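Local coordinates for predicted ATPase involved in replication control, Cdc46/Mcm family (Methanopyrus kandleri AV19, PDB 3F8T), which is a homolog of the MCM replicative helicases, with an AAA+ P-loop ATPase domain, and probably binds ATP and single-stranded DNA, at residues 482-485 and 486-489; 428-431 and 432-435; 204-207 and 208-212. The protein carries 2 engineered substitutions. One frame throughout, in Å; residues are numbered along the deposited sequence.

Contact 1: 482-485 and 486-489; sequences LVDW and YLET
One face of the Trp485 indole carries the methyl of Thr489, one helical turn on: CG2 stands 3.7 Å from the centroid of the five-membered ring of Trp485 and only 12° off its normal, a CH-pi contact in which CE2 is the nearest ring atom. CG of Trp485 lies anti to the backbone N (chi1 -178°), which sends the ring outward from the helix with one face turned to Thr489. With Thr489 chi1 at 63°, OG1 sits between N and the carbonyl carbon and donates to Trp485 O at 2.8 Å, while Thr489 N donates to the same oxygen from the opposite side of the carbonyl plane. The hydroxyl bond, added to the helical N-H bond, limits rotation about chi1 and keeps the methyl over the indole. Were Trp485 an alanine, this methyl would be likely to lose its aromatic partner, and a gap would probably open beside Glu220 and Met224 of helix 219-229, which the indole also touches. On another side of the helix Val483 CG1 and Leu487 CD1 run side by side, 4.0 Å apart, while the Tyr486 ring leads away to Leu373 and Ile374. Such i to i+4 pairing, with a threonine hydroxyl bonded back to the preceding turn, is characteristic of a packed alpha-helix, here the last helix of the AAA-lid region, set against the edge strand 373-376 of the P-loop sheet.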
ATOM      1  N   LEU A 482       4.158 -24.516   9.451  1.00 21.56           N
ATOM      2  CA  LEU A 482       3.264 -23.518  10.059  1.00 21.03           C
ATOM      3  C   LEU A 482       1.797 -23.859   9.915  1.00 20.77           C
ATOM      4  O   LEU A 482       1.030 -23.665  10.855  1.00 20.57           O
ATOM      5  CB  LEU A 482       3.520 -22.123   9.481  1.00 20.91           C
ATOM      6  CG  LEU A 482       4.900 -21.533   9.787  1.00 21.52           C
ATOM      7  CD1 LEU A 482       5.102 -20.252   8.982  1.00 24.21           C
ATOM      8  CD2 LEU A 482       5.145 -21.286  11.279  1.00 22.15           C
ATOM      9  N   VAL A 483       1.394 -24.354   8.742  1.00 20.84           N
ATOM     10  CA  VAL A 483      -0.001 -24.749   8.539  1.00 21.48           C
ATOM     11  C   VAL A 483      -0.318 -25.936   9.457  1.00 22.20           C
ATOM     12  O   VAL A 483      -1.335 -25.923  10.159  1.00 22.27           O
ATOM     13  CB  VAL A 483      -0.343 -25.045   7.039  1.00 21.55           C
ATOM     14  CG1 VAL A 483      -1.769 -25.622   6.897  1.00 22.49           C
ATOM     15  CG2 VAL A 483      -0.233 -23.775   6.210  1.00 20.89           C
ATOM     16  N   ASP A 484       0.572 -26.924   9.480  1.00 22.40           N
ATOM     17  CA  ASP A 484       0.430 -28.080  10.390  1.00 23.81           C
ATOM     18  C   ASP A 484       0.322 -27.686  11.867  1.00 23.78           C
ATOM     19  O   ASP A 484      -0.515 -28.227  12.614  1.00 23.49           O
ATOM     20  CB  ASP A 484       1.587 -29.055  10.205  1.00 23.11           C
ATOM     21  CG  ASP A 484       1.452 -29.886   8.951  1.00 24.86           C
ATOM     22  OD1 ASP A 484       0.323 -30.040   8.441  1.00 27.86           O
ATOM     23  OD2 ASP A 484       2.483 -30.380   8.470  1.00 29.63           O
ATOM     24  N   TRP A 485       1.154 -26.734  12.279  1.00 24.59           N
ATOM     25  CA  TRP A 485       1.134 -26.235  13.659  1.00 25.20           C
ATOM     26  C   TRP A 485      -0.231 -25.633  13.987  1.00 25.42           C
ATOM     27  O   TRP A 485      -0.815 -25.958  15.021  1.00 24.83           O
ATOM     28  CB  TRP A 485       2.260 -25.223  13.882  1.00 26.20           C
ATOM     29  CG  TRP A 485       2.364 -24.685  15.283  1.00 27.75           C
ATOM     30  CD1 TRP A 485       3.090 -25.211  16.324  1.00 30.07           C
ATOM     31  CD2 TRP A 485       1.732 -23.509  15.793  1.00 29.39           C
ATOM     32  NE1 TRP A 485       2.935 -24.431  17.452  1.00 31.13           N
ATOM     33  CE2 TRP A 485       2.109 -23.379  17.150  1.00 29.95           C
ATOM     34  CE3 TRP A 485       0.874 -22.555  15.239  1.00 30.08           C
ATOM     35  CZ2 TRP A 485       1.662 -22.331  17.954  1.00 29.66           C
ATOM     36  CZ3 TRP A 485       0.431 -21.507  16.039  1.00 29.93           C
ATOM     37  CH2 TRP A 485       0.830 -21.403  17.381  1.00 30.28           C
ATOM     38  N   TYR A 486      -0.733 -24.774  13.098  1.00 25.07           N
ATOM     39  CA  TYR A 486      -2.093 -24.215  13.186  1.00 25.48           C
ATOM     40  C   TYR A 486      -3.173 -25.298  13.285  1.00 25.76           C
ATOM     41  O   TYR A 486      -4.042 -25.258  14.171  1.00 25.95           O
ATOM     42  CB  TYR A 486      -2.369 -23.314  11.963  1.00 26.08           C
ATOM     43  CG  TYR A 486      -3.837 -23.140  11.612  1.00 26.17           C
ATOM     44  CD1 TYR A 486      -4.768 -22.829  12.598  1.00 26.04           C
ATOM     45  CD2 TYR A 486      -4.289 -23.266  10.299  1.00 28.38           C
ATOM     46  CE1 TYR A 486      -6.116 -22.670  12.303  1.00 28.66           C
ATOM     47  CE2 TYR A 486      -5.662 -23.107   9.983  1.00 26.05           C
ATOM     48  CZ  TYR A 486      -6.560 -22.802  11.004  1.00 27.88           C
ATOM     49  OH  TYR A 486      -7.917 -22.604  10.770  1.00 30.79           O
ATOM     50  N   LEU A 487      -3.140 -26.250  12.358  1.00 25.87           N
ATOM     51  CA  LEU A 487      -4.157 -27.307  12.322  1.00 26.32           C
ATOM     52  C   LEU A 487      -4.140 -28.174  13.589  1.00 26.73           C
ATOM     53  O   LEU A 487      -5.202 -28.558  14.111  1.00 25.98           O
ATOM     54  CB  LEU A 487      -3.981 -28.177  11.083  1.00 26.53           C
ATOM     55  CG  LEU A 487      -4.244 -27.529   9.717  1.00 27.28           C
ATOM     56  CD1 LEU A 487      -3.911 -28.529   8.625  1.00 27.10           C
ATOM     57  CD2 LEU A 487      -5.682 -27.015   9.564  1.00 28.64           C
ATOM     58  N   GLU A 488      -2.939 -28.457  14.076  1.00 27.43           N
ATOM     59  CA  GLU A 488      -2.753 -29.313  15.237  1.00 29.80           C
ATOM     60  C   GLU A 488      -3.093 -28.609  16.536  1.00 29.16           C
ATOM     61  O   GLU A 488      -3.843 -29.152  17.350  1.00 29.81           O
ATOM     62  CB  GLU A 488      -1.346 -29.925  15.248  1.00 29.18           C
ATOM     63  CG  GLU A 488      -1.218 -31.053  14.211  1.00 32.57           C
ATOM     64  CD  GLU A 488       0.224 -31.382  13.799  1.00 33.47           C
ATOM     65  OE1 GLU A 488       1.159 -31.141  14.594  1.00 38.70           O
ATOM     66  OE2 GLU A 488       0.410 -31.909  12.673  1.00 39.15           O
ATOM     67  N   THR A 489      -2.583 -27.394  16.712  1.00 29.24           N
ATOM     68  CA  THR A 489      -2.857 -26.606  17.913  1.00 29.79           C
ATOM     69  C   THR A 489      -4.330 -26.222  18.056  1.00 30.25           C
ATOM     70  O   THR A 489      -4.839 -26.113  19.178  1.00 30.37           O
ATOM     71  CB  THR A 489      -1.983 -25.350  18.000  1.00 29.83           C
ATOM     72  OG1 THR A 489      -2.270 -24.477  16.892  1.00 31.42           O
ATOM     73  CG2 THR A 489      -0.511 -25.731  17.971  1.00 28.37           C
TER

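Contact 2: 428-431 and 432-435; sequences ETRR and EEVE
Arg430 and Glu433 extend side by side from neighbouring turns of helix 417-439, yet their charged ends do not join. Glu433 OE1 comes nearest to the aliphatic part of the arginine, 3.8 Å from Arg430 CD, and lies 4.3 Å from NH1 of Arg430. The two flat groups stand 80° apart, and the oxygen sits off the plane of the guanidinium, where none of its hydrogens is directed, which leaves only a longer-range electrostatic attraction. A bend at chi2 (-69°) carries the guanidinium off to Asp484 of helix 473-489, with which NH2 forms a salt bridge. The closely fitted part is the backbone and the valine beside it: Val434 N donates to Arg430 O at 2.9 Å, CG2 of Val434 rests 3.4 Å from that same oxygen, and the valine side chain packs on Thr444 and Val447. The solvent side is looser. There a water donates to both Arg431 O and Glu435 OE2, 2.9 Å from each, linking successive turns, and Glu428 and Glu432 are exposed. This is the pattern of an amphipathic surface helix in the AAA-lid region, with Val434 and the Arg430 guanidinium turned to its neighbours and glutamates on the outside.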
ATOM      1  N   GLU A 428      -1.263 -34.464  -0.274  1.00 31.27           N
ATOM      2  CA  GLU A 428      -1.818 -35.814  -0.369  1.00 33.46           C
ATOM      3  C   GLU A 428      -1.569 -36.616   0.916  1.00 32.64           C
ATOM      4  O   GLU A 428      -2.467 -37.299   1.395  1.00 33.29           O
ATOM      5  CB  GLU A 428      -1.294 -36.543  -1.617  1.00 33.16           C
ATOM      6  CG  GLU A 428       0.181 -36.968  -1.571  1.00 36.62           C
ATOM      7  CD  GLU A 428       0.690 -37.548  -2.895  1.00 36.92           C
ATOM      8  OE1 GLU A 428      -0.063 -37.517  -3.898  1.00 41.80           O
ATOM      9  OE2 GLU A 428       1.851 -38.025  -2.935  1.00 40.94           O
ATOM     10  N   THR A 429      -0.365 -36.505   1.479  1.00 32.53           N
ATOM     11  CA  THR A 429      -0.003 -37.203   2.719  1.00 32.23           C
ATOM     12  C   THR A 429      -0.895 -36.743   3.892  1.00 32.01           C
ATOM     13  O   THR A 429      -1.391 -37.568   4.673  1.00 31.90           O
ATOM     14  CB  THR A 429       1.523 -37.031   3.028  1.00 32.69           C
ATOM     15  OG1 THR A 429       2.302 -37.699   2.020  1.00 33.71           O
ATOM     16  CG2 THR A 429       1.900 -37.603   4.377  1.00 33.44           C
ATOM     17  N   ARG A 430      -1.122 -35.435   4.001  1.00 31.01           N
ATOM     18  CA  ARG A 430      -1.965 -34.902   5.076  1.00 30.86           C
ATOM     19  C   ARG A 430      -3.440 -35.262   4.926  1.00 30.47           C
ATOM     20  O   ARG A 430      -4.106 -35.538   5.915  1.00 30.20           O
ATOM     21  CB  ARG A 430      -1.793 -33.376   5.206  1.00 31.17           C
ATOM     22  CG  ARG A 430      -0.428 -32.963   5.748  1.00 31.24           C
ATOM     23  CD  ARG A 430      -0.252 -33.358   7.219  1.00 32.65           C
ATOM     24  NE  ARG A 430       1.016 -32.863   7.743  1.00 37.13           N
ATOM     25  CZ  ARG A 430       2.195 -33.470   7.598  1.00 39.29           C
ATOM     26  NH1 ARG A 430       2.294 -34.626   6.949  1.00 40.50           N
ATOM     27  NH2 ARG A 430       3.285 -32.917   8.111  1.00 40.85           N
ATOM     28  N   ARG A 431      -3.949 -35.249   3.696  1.00 30.34           N
ATOM     29  CA  ARG A 431      -5.340 -35.634   3.445  1.00 31.56           C
ATOM     30  C   ARG A 431      -5.596 -37.090   3.851  1.00 31.32           C
ATOM     31  O   ARG A 431      -6.640 -37.406   4.434  1.00 31.13           O
ATOM     32  CB  ARG A 431      -5.722 -35.393   1.981  1.00 31.42           C
ATOM     33  CG  ARG A 431      -5.940 -33.907   1.650  1.00 32.57           C
ATOM     34  CD  ARG A 431      -6.266 -33.687   0.179  1.00 34.05           C
ATOM     35  NE  ARG A 431      -7.526 -34.313  -0.235  1.00 40.03           N
ATOM     36  CZ  ARG A 431      -8.735 -33.758  -0.109  1.00 43.45           C
ATOM     37  NH1 ARG A 431      -8.878 -32.546   0.428  1.00 42.48           N
ATOM     38  NH2 ARG A 431      -9.816 -34.421  -0.524  1.00 45.23           N
ATOM     39  N   GLU A 432      -4.631 -37.953   3.556  1.00 31.90           N
ATOM     40  CA  GLU A 432      -4.672 -39.365   3.951  1.00 33.03           C
ATOM     41  C   GLU A 432      -4.677 -39.498   5.475  1.00 32.83           C
ATOM     42  O   GLU A 432      -5.426 -40.307   6.040  1.00 32.78           O
ATOM     43  CB  GLU A 432      -3.469 -40.117   3.354  1.00 33.37           C
ATOM     44  CG  GLU A 432      -3.387 -41.608   3.717  1.00 36.77           C
ATOM     45  CD  GLU A 432      -2.712 -41.856   5.057  1.00 41.21           C
ATOM     46  OE1 GLU A 432      -1.594 -41.323   5.277  1.00 44.80           O
ATOM     47  OE2 GLU A 432      -3.300 -42.578   5.895  1.00 43.46           O
ATOM     48  N   GLU A 433      -3.832 -38.713   6.137  1.00 32.71           N
ATOM     49  CA  GLU A 433      -3.775 -38.733   7.593  1.00 32.60           C
ATOM     50  C   GLU A 433      -5.086 -38.283   8.243  1.00 32.45           C
ATOM     51  O   GLU A 433      -5.515 -38.875   9.228  1.00 32.25           O
ATOM     52  CB  GLU A 433      -2.614 -37.895   8.115  1.00 33.11           C
ATOM     53  CG  GLU A 433      -2.401 -38.079   9.606  1.00 34.50           C
ATOM     54  CD  GLU A 433      -1.367 -37.142  10.179  1.00 37.23           C
ATOM     55  OE1 GLU A 433      -0.712 -36.415   9.394  1.00 38.92           O
ATOM     56  OE2 GLU A 433      -1.215 -37.135  11.421  1.00 36.59           O
ATOM     57  N   VAL A 434      -5.712 -37.236   7.699  1.00 31.81           N
ATOM     58  CA  VAL A 434      -6.997 -36.756   8.205  1.00 31.57           C
ATOM     59  C   VAL A 434      -8.063 -37.856   8.064  1.00 32.23           C
ATOM     60  O   VAL A 434      -8.810 -38.135   9.010  1.00 31.89           O
ATOM     61  CB  VAL A 434      -7.454 -35.449   7.483  1.00 31.72           C
ATOM     62  CG1 VAL A 434      -8.916 -35.119   7.800  1.00 30.82           C
ATOM     63  CG2 VAL A 434      -6.559 -34.277   7.879  1.00 29.21           C
ATOM     64  N   GLU A 435      -8.120 -38.475   6.887  1.00 32.70           N
ATOM     65  CA  GLU A 435      -9.054 -39.579   6.649  1.00 34.15           C
ATOM     66  C   GLU A 435      -8.848 -40.697   7.646  1.00 33.84           C
ATOM     67  O   GLU A 435      -9.802 -41.173   8.267  1.00 33.71           O
ATOM     68  CB  GLU A 435      -8.967 -40.086   5.211  1.00 34.77           C
ATOM     69  CG  GLU A 435      -9.770 -39.222   4.257  1.00 38.04           C
ATOM     70  CD  GLU A 435     -11.039 -38.673   4.919  1.00 41.89           C
ATOM     71  OE1 GLU A 435     -12.023 -39.440   5.063  1.00 43.01           O
ATOM     72  OE2 GLU A 435     -11.044 -37.476   5.305  1.00 43.98           O
TER
HETATM   73  O   HOH W   1      -9.074 -36.015   3.734  1.00 36.51           O

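Contact 3: 204-207 and 208-212; sequences PLTT and FARAI
Thr206 CG2 meets the arginine one turn later where its stem joins the guanidinium, 3.4 Å from Arg210 CD and 3.5 Å from Arg210 NE, with the methyl over one face of the guanidinium. The two side chains run alongside each other, the threonine methyl being set anti to its own N by a chi1 of -60°. At the helix start the edge of the Phe208 ring takes Pro204 O nearly in its plane, 3.3 Å from CD1 of Phe208, and this oxygen also accepts the Phe208 N-H. A second shell surrounds these groups. Asp203, just ahead of the helix, receives both threonines: its OD2 is bonded to Thr206 OG1 and its backbone O to Thr207 OG1. Glu219 forms a salt bridge with the far end of Arg210, and Phe230 meets the Phe208 ring edge to face. Helix 204-212, in the MCM P-loop domain region, thus packs on helix 219-229 and, through Thr207, Phe208 and Ala211, on helix 396-409. Thr206 divides its work, hydroxyl to Asp203 and methyl to the arginine. The geometry is consistent with an arginine whose stem rests on that methyl while its charge is met by Glu219, tying helix 204-212 to the start of helix 219-229.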
ATOM      1  N   PRO A 204      16.614 -14.937   7.632  1.00 29.84           N
ATOM      2  CA  PRO A 204      15.803 -13.738   7.837  1.00 27.85           C
ATOM      3  C   PRO A 204      14.473 -14.045   8.523  1.00 26.30           C
ATOM      4  O   PRO A 204      13.945 -13.188   9.228  1.00 25.77           O
ATOM      5  CB  PRO A 204      15.592 -13.186   6.418  1.00 28.57           C
ATOM      6  CG  PRO A 204      15.798 -14.323   5.534  1.00 27.72           C
ATOM      7  CD  PRO A 204      16.747 -15.269   6.205  1.00 29.66           C
ATOM      8  N   LEU A 205      13.943 -15.252   8.332  1.00 24.02           N
ATOM      9  CA  LEU A 205      12.669 -15.609   8.970  1.00 22.86           C
ATOM     10  C   LEU A 205      12.768 -15.499  10.479  1.00 22.48           C
ATOM     11  O   LEU A 205      11.935 -14.869  11.105  1.00 21.24           O
ATOM     12  CB  LEU A 205      12.207 -17.014   8.575  1.00 21.98           C
ATOM     13  CG  LEU A 205      10.912 -17.497   9.235  1.00 21.30           C
ATOM     14  CD1 LEU A 205       9.721 -16.566   8.938  1.00 18.73           C
ATOM     15  CD2 LEU A 205      10.600 -18.898   8.778  1.00 21.09           C
ATOM     16  N   THR A 206      13.802 -16.103  11.063  1.00 23.02           N
ATOM     17  CA  THR A 206      13.991 -16.019  12.517  1.00 24.08           C
ATOM     18  C   THR A 206      14.194 -14.587  13.007  1.00 23.51           C
ATOM     19  O   THR A 206      13.627 -14.168  14.028  1.00 23.94           O
ATOM     20  CB  THR A 206      15.136 -16.951  12.981  1.00 23.99           C
ATOM     21  OG1 THR A 206      14.801 -18.300  12.614  1.00 25.80           O
ATOM     22  CG2 THR A 206      15.281 -16.884  14.482  1.00 26.54           C
ATOM     23  N   THR A 207      14.985 -13.822  12.263  1.00 23.64           N
ATOM     24  CA  THR A 207      15.206 -12.414  12.583  1.00 23.55           C
ATOM     25  C   THR A 207      13.897 -11.617  12.642  1.00 23.53           C
ATOM     26  O   THR A 207      13.652 -10.894  13.616  1.00 23.53           O
ATOM     27  CB  THR A 207      16.174 -11.788  11.576  1.00 24.23           C
ATOM     28  OG1 THR A 207      17.403 -12.523  11.604  1.00 23.81           O
ATOM     29  CG2 THR A 207      16.446 -10.356  11.916  1.00 24.40           C
ATOM     30  N   PHE A 208      13.069 -11.722  11.597  1.00 22.39           N
ATOM     31  CA  PHE A 208      11.809 -10.991  11.563  1.00 21.79           C
ATOM     32  C   PHE A 208      10.848 -11.497  12.635  1.00 21.72           C
ATOM     33  O   PHE A 208      10.171 -10.695  13.273  1.00 21.22           O
ATOM     34  CB  PHE A 208      11.154 -11.078  10.174  1.00 21.46           C
ATOM     35  CG  PHE A 208      11.628 -10.045   9.204  1.00 20.11           C
ATOM     36  CD1 PHE A 208      12.712 -10.302   8.366  1.00 19.69           C
ATOM     37  CD2 PHE A 208      10.983  -8.805   9.119  1.00 18.02           C
ATOM     38  CE1 PHE A 208      13.133  -9.334   7.435  1.00 20.43           C
ATOM     39  CE2 PHE A 208      11.391  -7.838   8.202  1.00 19.05           C
ATOM     40  CZ  PHE A 208      12.484  -8.098   7.369  1.00 20.91           C
ATOM     41  N   ALA A 209      10.825 -12.815  12.859  1.00 22.30           N
ATOM     42  CA  ALA A 209       9.936 -13.444  13.841  1.00 22.64           C
ATOM     43  C   ALA A 209      10.218 -12.935  15.251  1.00 22.92           C
ATOM     44  O   ALA A 209       9.309 -12.630  16.013  1.00 22.60           O
ATOM     45  CB  ALA A 209      10.083 -14.976  13.791  1.00 22.22           C
ATOM     46  N   ARG A 210      11.496 -12.840  15.591  1.00 24.26           N
ATOM     47  CA  ARG A 210      11.906 -12.329  16.895  1.00 25.08           C
ATOM     48  C   ARG A 210      11.664 -10.833  17.026  1.00 24.86           C
ATOM     49  O   ARG A 210      11.308 -10.343  18.106  1.00 24.58           O
ATOM     50  CB  ARG A 210      13.369 -12.676  17.175  1.00 26.33           C
ATOM     51  CG  ARG A 210      13.520 -14.011  17.904  1.00 30.35           C
ATOM     52  CD  ARG A 210      14.265 -15.036  17.097  1.00 37.49           C
ATOM     53  NE  ARG A 210      14.551 -16.256  17.861  1.00 41.66           N
ATOM     54  CZ  ARG A 210      13.673 -17.236  18.079  1.00 45.30           C
ATOM     55  NH1 ARG A 210      14.035 -18.312  18.772  1.00 46.65           N
ATOM     56  NH2 ARG A 210      12.430 -17.146  17.611  1.00 46.20           N
ATOM     57  N   ALA A 211      11.824 -10.103  15.926  1.00 24.41           N
ATOM     58  CA  ALA A 211      11.506  -8.683  15.924  1.00 24.41           C
ATOM     59  C   ALA A 211      10.032  -8.469  16.258  1.00 24.43           C
ATOM     60  O   ALA A 211       9.692  -7.590  17.042  1.00 24.48           O
ATOM     61  CB  ALA A 211      11.845  -8.061  14.578  1.00 24.40           C
ATOM     62  N   ILE A 212       9.168  -9.295  15.678  1.00 23.71           N
ATOM     63  CA  ILE A 212       7.723  -9.157  15.850  1.00 23.74           C
ATOM     64  C   ILE A 212       7.207  -9.633  17.203  1.00 24.69           C
ATOM     65  O   ILE A 212       6.383  -8.958  17.845  1.00 24.87           O
ATOM     66  CB  ILE A 212       6.953  -9.901  14.724  1.00 23.42           C
ATOM     67  CG1 ILE A 212       7.253  -9.262  13.362  1.00 22.77           C
ATOM     68  CG2 ILE A 212       5.445  -9.903  15.018  1.00 23.05           C
ATOM     69  CD1 ILE A 212       6.786 -10.100  12.172  1.00 23.54           C
TER

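Overall arrangement
Contacts 1 and 2 sit on neighbouring helices of the AAA-lid region, their centres 14 Å apart, and are joined directly by the salt bridge from Arg430 NH2 to Asp484 OD2, 2.7 Å long. Trp426, one turn before Arg430 on the same helix, bonds to the same Asp484 oxygen through NE1. Contact 3 lies in the P-loop domain region and touches neither: its nearest atoms are about 6 Å from those of contact 1, with centres about 19 Å apart, and its centre is about 31 Å from that of contact 2. Helix 219-229 bridges the first gap, taking Leu482 and Trp485 from contact 1 and Leu205 and Phe208 from contact 3. Helix 449-465 likewise meets both, through Val483 and through Pro204 and Leu205.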